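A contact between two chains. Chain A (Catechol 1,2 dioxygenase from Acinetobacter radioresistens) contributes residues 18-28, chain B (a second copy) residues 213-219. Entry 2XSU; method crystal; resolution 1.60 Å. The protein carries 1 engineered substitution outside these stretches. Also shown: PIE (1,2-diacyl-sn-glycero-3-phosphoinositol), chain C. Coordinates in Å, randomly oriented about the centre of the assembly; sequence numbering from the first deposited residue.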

# COMPACT_ATOMS: atom_id res chain seq x y z
N GLN A 18 -1.85 -23.05 -4.48
CA GLN A 18 -0.78 -23.81 -3.81
C GLN A 18 -0.14 -23.00 -2.69
O GLN A 18 0.14 -23.53 -1.61
CB GLN A 18 0.28 -24.19 -4.82
CG GLN A 18 -0.16 -25.31 -5.73
CD GLN A 18 0.73 -25.45 -6.94
OE1 GLN A 18 1.89 -25.01 -6.94
NE2 GLN A 18 0.19 -26.07 -8.00
N MET A 19 0.08 -21.71 -2.95
CA MET A 19 0.77 -20.85 -2.00
C MET A 19 -0.12 -20.30 -0.87
O MET A 19 0.34 -20.16 0.28
CB MET A 19 1.50 -19.71 -2.74
CG MET A 19 2.57 -20.22 -3.72
SD MET A 19 3.58 -18.94 -4.50
CE MET A 19 2.31 -18.06 -5.42
N ASN A 20 -1.39 -20.04 -1.17
CA ASN A 20 -2.22 -19.26 -0.25
C ASN A 20 -3.41 -19.99 0.36
O ASN A 20 -4.02 -19.51 1.33
CB ASN A 20 -2.67 -17.93 -0.90
CG ASN A 20 -1.51 -16.97 -1.05
OD1 ASN A 20 -1.05 -16.38 -0.08
ND2 ASN A 20 -1.00 -16.83 -2.28
N VAL A 21 -3.72 -21.16 -0.21
CA VAL A 21 -4.91 -21.94 0.20
C VAL A 21 -4.50 -23.32 0.73
O VAL A 21 -4.88 -23.67 1.86
CB VAL A 21 -5.90 -22.08 -0.97
CG1 VAL A 21 -7.08 -22.97 -0.59
CG2 VAL A 21 -6.41 -20.71 -1.41
N ASP A 22 -3.71 -24.05 -0.06
CA ASP A 22 -3.21 -25.39 0.34
C ASP A 22 -2.40 -25.35 1.63
O ASP A 22 -2.36 -26.36 2.37
CB ASP A 22 -2.37 -26.06 -0.77
CG ASP A 22 -3.18 -26.36 -2.04
OD1 ASP A 22 -4.43 -26.20 -2.03
OD2 ASP A 22 -2.54 -26.71 -3.06
N THR A 23 -1.73 -24.22 1.88
CA THR A 23 -0.94 -24.00 3.09
C THR A 23 -1.75 -23.68 4.36
O THR A 23 -1.17 -23.62 5.45
CB THR A 23 0.04 -22.85 2.85
OG1 THR A 23 -0.71 -21.75 2.32
CG2 THR A 23 1.14 -23.26 1.84
N ALA A 24 -3.06 -23.46 4.22
CA ALA A 24 -3.92 -23.14 5.36
C ALA A 24 -4.07 -24.33 6.31
O ALA A 24 -4.27 -25.48 5.86
CB ALA A 24 -5.31 -22.68 4.87
N LYS A 25 -3.96 -24.05 7.61
CA LYS A 25 -4.23 -25.06 8.65
C LYS A 25 -5.11 -24.42 9.75
O LYS A 25 -4.80 -23.34 10.25
CB LYS A 25 -2.92 -25.63 9.20
CG LYS A 25 -2.15 -26.50 8.18
CD LYS A 25 -0.85 -27.08 8.73
CE LYS A 25 0.07 -27.53 7.58
NZ LYS A 25 1.04 -28.60 7.97
N GLY A 26 -6.21 -25.08 10.11
CA GLY A 26 -7.16 -24.55 11.11
C GLY A 26 -8.13 -23.54 10.50
O GLY A 26 -8.24 -23.47 9.28
N PRO A 27 -8.84 -22.76 11.35
CA PRO A 27 -9.74 -21.67 10.94
C PRO A 27 -9.17 -20.62 9.96
O PRO A 27 -8.11 -20.01 10.20
CB PRO A 27 -10.11 -20.99 12.28
CG PRO A 27 -9.09 -21.53 13.31
CD PRO A 27 -8.86 -22.94 12.81
N VAL A 28 -9.92 -20.40 8.89
CA VAL A 28 -9.62 -19.37 7.91
C VAL A 28 -10.78 -18.37 7.90
O VAL A 28 -11.93 -18.78 8.09
CB VAL A 28 -9.45 -20.01 6.52
CG1 VAL A 28 -9.32 -18.97 5.42
CG2 VAL A 28 -8.24 -20.94 6.51
P PIE C . -6.03 -7.22 10.98
O11 PIE C . -7.36 -7.09 11.57
O12 PIE C . -6.09 -7.80 9.40
O13 PIE C . -5.32 -8.52 11.88
O14 PIE C . -5.01 -6.19 11.18
C1 PIE C . -8.17 -8.12 10.77
C2 PIE C . -8.78 -7.21 9.69
C3 PIE C . -8.31 -7.80 8.35
O31 PIE C . -8.06 -6.80 7.34
O32 PIE C . -6.15 -7.65 6.52
C31 PIE C . -7.31 -7.32 6.32
C32 PIE C . -7.94 -7.48 4.93
C33 PIE C . -7.19 -6.64 3.90
C34 PIE C . -6.23 -7.49 3.07
C35 PIE C . -6.24 -7.03 1.61
C36 PIE C . -4.83 -7.04 1.02
C37 PIE C . -4.61 -8.30 0.20
C38 PIE C . -3.59 -8.05 -0.91
C39 PIE C . -3.85 -8.87 -2.01
C40 PIE C . -3.40 -8.58 -3.30
C41 PIE C . -2.64 -7.46 -3.60
C42 PIE C . -1.18 -7.83 -3.87
O21 PIE C . -10.26 -7.06 9.75
O22 PIE C . -10.95 -9.15 10.32
C21 PIE C . -11.06 -8.17 9.58
C22 PIE C . -12.18 -8.21 8.52
C23 PIE C . -11.94 -7.48 7.20
C24 PIE C . -13.17 -7.60 6.28
C25 PIE C . -12.82 -8.27 4.95
C26 PIE C . -11.97 -7.34 4.08
C27 PIE C . -11.70 -7.95 2.71
C28 PIE C . -10.48 -7.30 2.05
C29 PIE C . -10.91 -6.15 1.13
C47 PIE C . -9.74 -5.66 0.27
C48 PIE C . -10.21 -4.49 -0.60
C49 PIE C . -9.31 -4.32 -1.82
C50 PIE C . -9.03 -2.84 -2.12
C51 PIE C . -7.68 -2.36 -1.56
C1' PIE C . -3.40 -4.48 14.03
C2' PIE C . -4.55 -3.64 14.49
C3' PIE C . -5.84 -4.48 14.39
C4' PIE C . -6.05 -5.00 13.03
C5' PIE C . -4.84 -5.81 12.54
C6' PIE C . -3.56 -4.92 12.58
O1' PIE C . -2.19 -3.69 14.05
O2' PIE C . -4.40 -3.20 15.83
O3' PIE C . -6.97 -3.71 14.80
O4' PIE C . -7.07 -4.73 12.10
O6' PIE C . -2.43 -5.71 12.19
C52 PIE C . -6.49 -3.23 -2.01
C53 PIE C . -5.97 -2.81 -3.39
C54 PIE C . -5.34 -1.41 -3.36
C55 PIE C . -4.06 -1.37 -4.19
C43 PIE C . -0.31 -7.70 -2.61
C44 PIE C . 0.99 -6.95 -2.89
C45 PIE C . 2.18 -7.70 -2.29
C46 PIE C . 2.84 -6.87 -1.20
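Chain B, residues 213-219: LNKLGRH

Chain B meets chain A with the C-terminal end of a helix. Leu B213 to Lys B215 are helical, and Gly B217 is the first residue to leave helical phi/psi, with positive phi (67/25) in a Schellman motif: Gly B217 N bonds back to Asn B214 O at 3.1 Å and Arg B218 N to Leu B213 O at 2.9 Å. From there Arg B218 and His B219 run on in extended conformation. Chain A likewise leaves a helix, turns, and passes this end as a loop. From Met A19 to Val A28, its main partners step back from Arg B218 through Gly B217 to Lys B215.

Met A19 and Asn A20, in the chain A helix, receive the tip of Arg B218. The backbone oxygen Met A19 O lies over one face of the guanidinium, 3.4 Å from Arg B218 CZ, while Asn A20 OD1 sits at its edge, 2.9 Å from Arg B218 NH1. The backbone of Asn A20 is tied across through a water, which donates to Asn A20 O at 2.7 Å and to Leu B216 O at 2.8 Å.

A type I turn from Val A21 to Ala A24, closed by Ala A24 N to Val A21 O at 3.0 Å, carries the chain on past the helix end; Val A21 and Asp A22 make no contact with the chain B stretch. Thr A23 points toward it. Its OG1 donates to Met A19 O at 2.8 Å, which holds the hydroxyl beside the arginine, with Thr A23 OG1 3.2 Å from Arg B218 CD. A second water joins Thr A23 O (2.6 Å) to His B219 N (3.1 Å).

Ala A24 CA and Gly B217 CA, 4.6 Å apart, are the closest CA pair. The small side chain of Ala A24 packs on a carbonyl, Ala A24 CB lying 3.3 Å from Leu B216 O. The one direct backbone hydrogen bond across the contact follows: Lys A25 N donates to Gly B217 O at 2.8 Å, nearly straight at 174°. The Lys A25 side chain leads away.

Gly A26, also at positive phi, touches nothing opposite. Pro A27 O comes 3.8 Å from Gly B217 CA, and a third water donates to Pro A27 O at 3.0 Å and Asn B214 O at 3.2 Å. Val A28 then covers the helix end, with CG1 3.6 Å from Lys B215 O and CG2 3.6 Å from Leu B216 O. An ideal CB on Gly B217 would stand just 3.0 Å from Val A28 CG2, so the glycine suits both its phi and its neighbour. Lys B215 points away, and its NZ bonds to O22 of the phospholipid at 2.8 Å.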

# COMPACT_ATOMS: atom_id res chain seq x y z
N LEU B 213 -1.60 -13.33 7.51
CA LEU B 213 -1.38 -14.78 7.47
C LEU B 213 -2.29 -15.51 8.47
O LEU B 213 -2.85 -16.56 8.15
CB LEU B 213 0.08 -15.13 7.73
CG LEU B 213 1.11 -14.71 6.66
CD1 LEU B 213 2.54 -14.85 7.23
CD2 LEU B 213 0.94 -15.50 5.35
N ASN B 214 -2.48 -14.95 9.65
CA ASN B 214 -3.43 -15.53 10.60
C ASN B 214 -4.84 -15.70 10.05
O ASN B 214 -5.45 -16.76 10.26
CB ASN B 214 -3.45 -14.74 11.92
CG ASN B 214 -2.19 -14.91 12.74
OD1 ASN B 214 -1.39 -15.81 12.50
ND2 ASN B 214 -2.01 -14.03 13.72
N LYS B 215 -5.34 -14.68 9.33
CA LYS B 215 -6.66 -14.75 8.68
C LYS B 215 -6.72 -15.82 7.59
O LYS B 215 -7.79 -16.38 7.31
CB LYS B 215 -7.04 -13.39 8.10
CG LYS B 215 -7.18 -12.28 9.14
CD LYS B 215 -8.46 -12.44 9.96
CE LYS B 215 -8.60 -11.35 11.01
NZ LYS B 215 -9.94 -11.37 11.65
N LEU B 216 -5.55 -16.13 7.00
CA LEU B 216 -5.40 -17.14 5.97
C LEU B 216 -5.10 -18.54 6.54
O LEU B 216 -4.98 -19.49 5.79
CB LEU B 216 -4.30 -16.72 4.97
CG LEU B 216 -4.61 -15.43 4.17
CD1 LEU B 216 -3.44 -15.10 3.27
CD2 LEU B 216 -5.87 -15.63 3.32
N GLY B 217 -5.04 -18.63 7.87
CA GLY B 217 -4.69 -19.92 8.51
C GLY B 217 -3.27 -20.37 8.26
O GLY B 217 -2.97 -21.57 8.38
N ARG B 218 -2.37 -19.42 7.99
CA ARG B 218 -1.00 -19.74 7.57
C ARG B 218 0.06 -19.33 8.60
O ARG B 218 -0.06 -18.33 9.31
CB ARG B 218 -0.68 -19.04 6.23
CG ARG B 218 -1.36 -19.63 5.02
CD ARG B 218 -0.95 -18.90 3.70
NE ARG B 218 0.50 -18.94 3.59
CZ ARG B 218 1.23 -18.10 2.85
NH1 ARG B 218 0.65 -17.15 2.10
NH2 ARG B 218 2.55 -18.19 2.90
N HIS B 219 1.13 -20.14 8.68
CA HIS B 219 2.30 -19.76 9.45
C HIS B 219 3.18 -18.74 8.66
O HIS B 219 3.09 -18.64 7.42
CB HIS B 219 3.09 -21.02 9.88
CG HIS B 219 3.93 -21.62 8.78
ND1 HIS B 219 5.14 -21.08 8.39
CD2 HIS B 219 3.76 -22.73 8.03
CE1 HIS B 219 5.65 -21.81 7.41
NE2 HIS B 219 4.84 -22.82 7.18
O HOH W 1 -5.96 -19.37 3.15
O HOH W 2 0.54 -22.79 7.26
O HOH W 3 -8.58 -17.11 10.86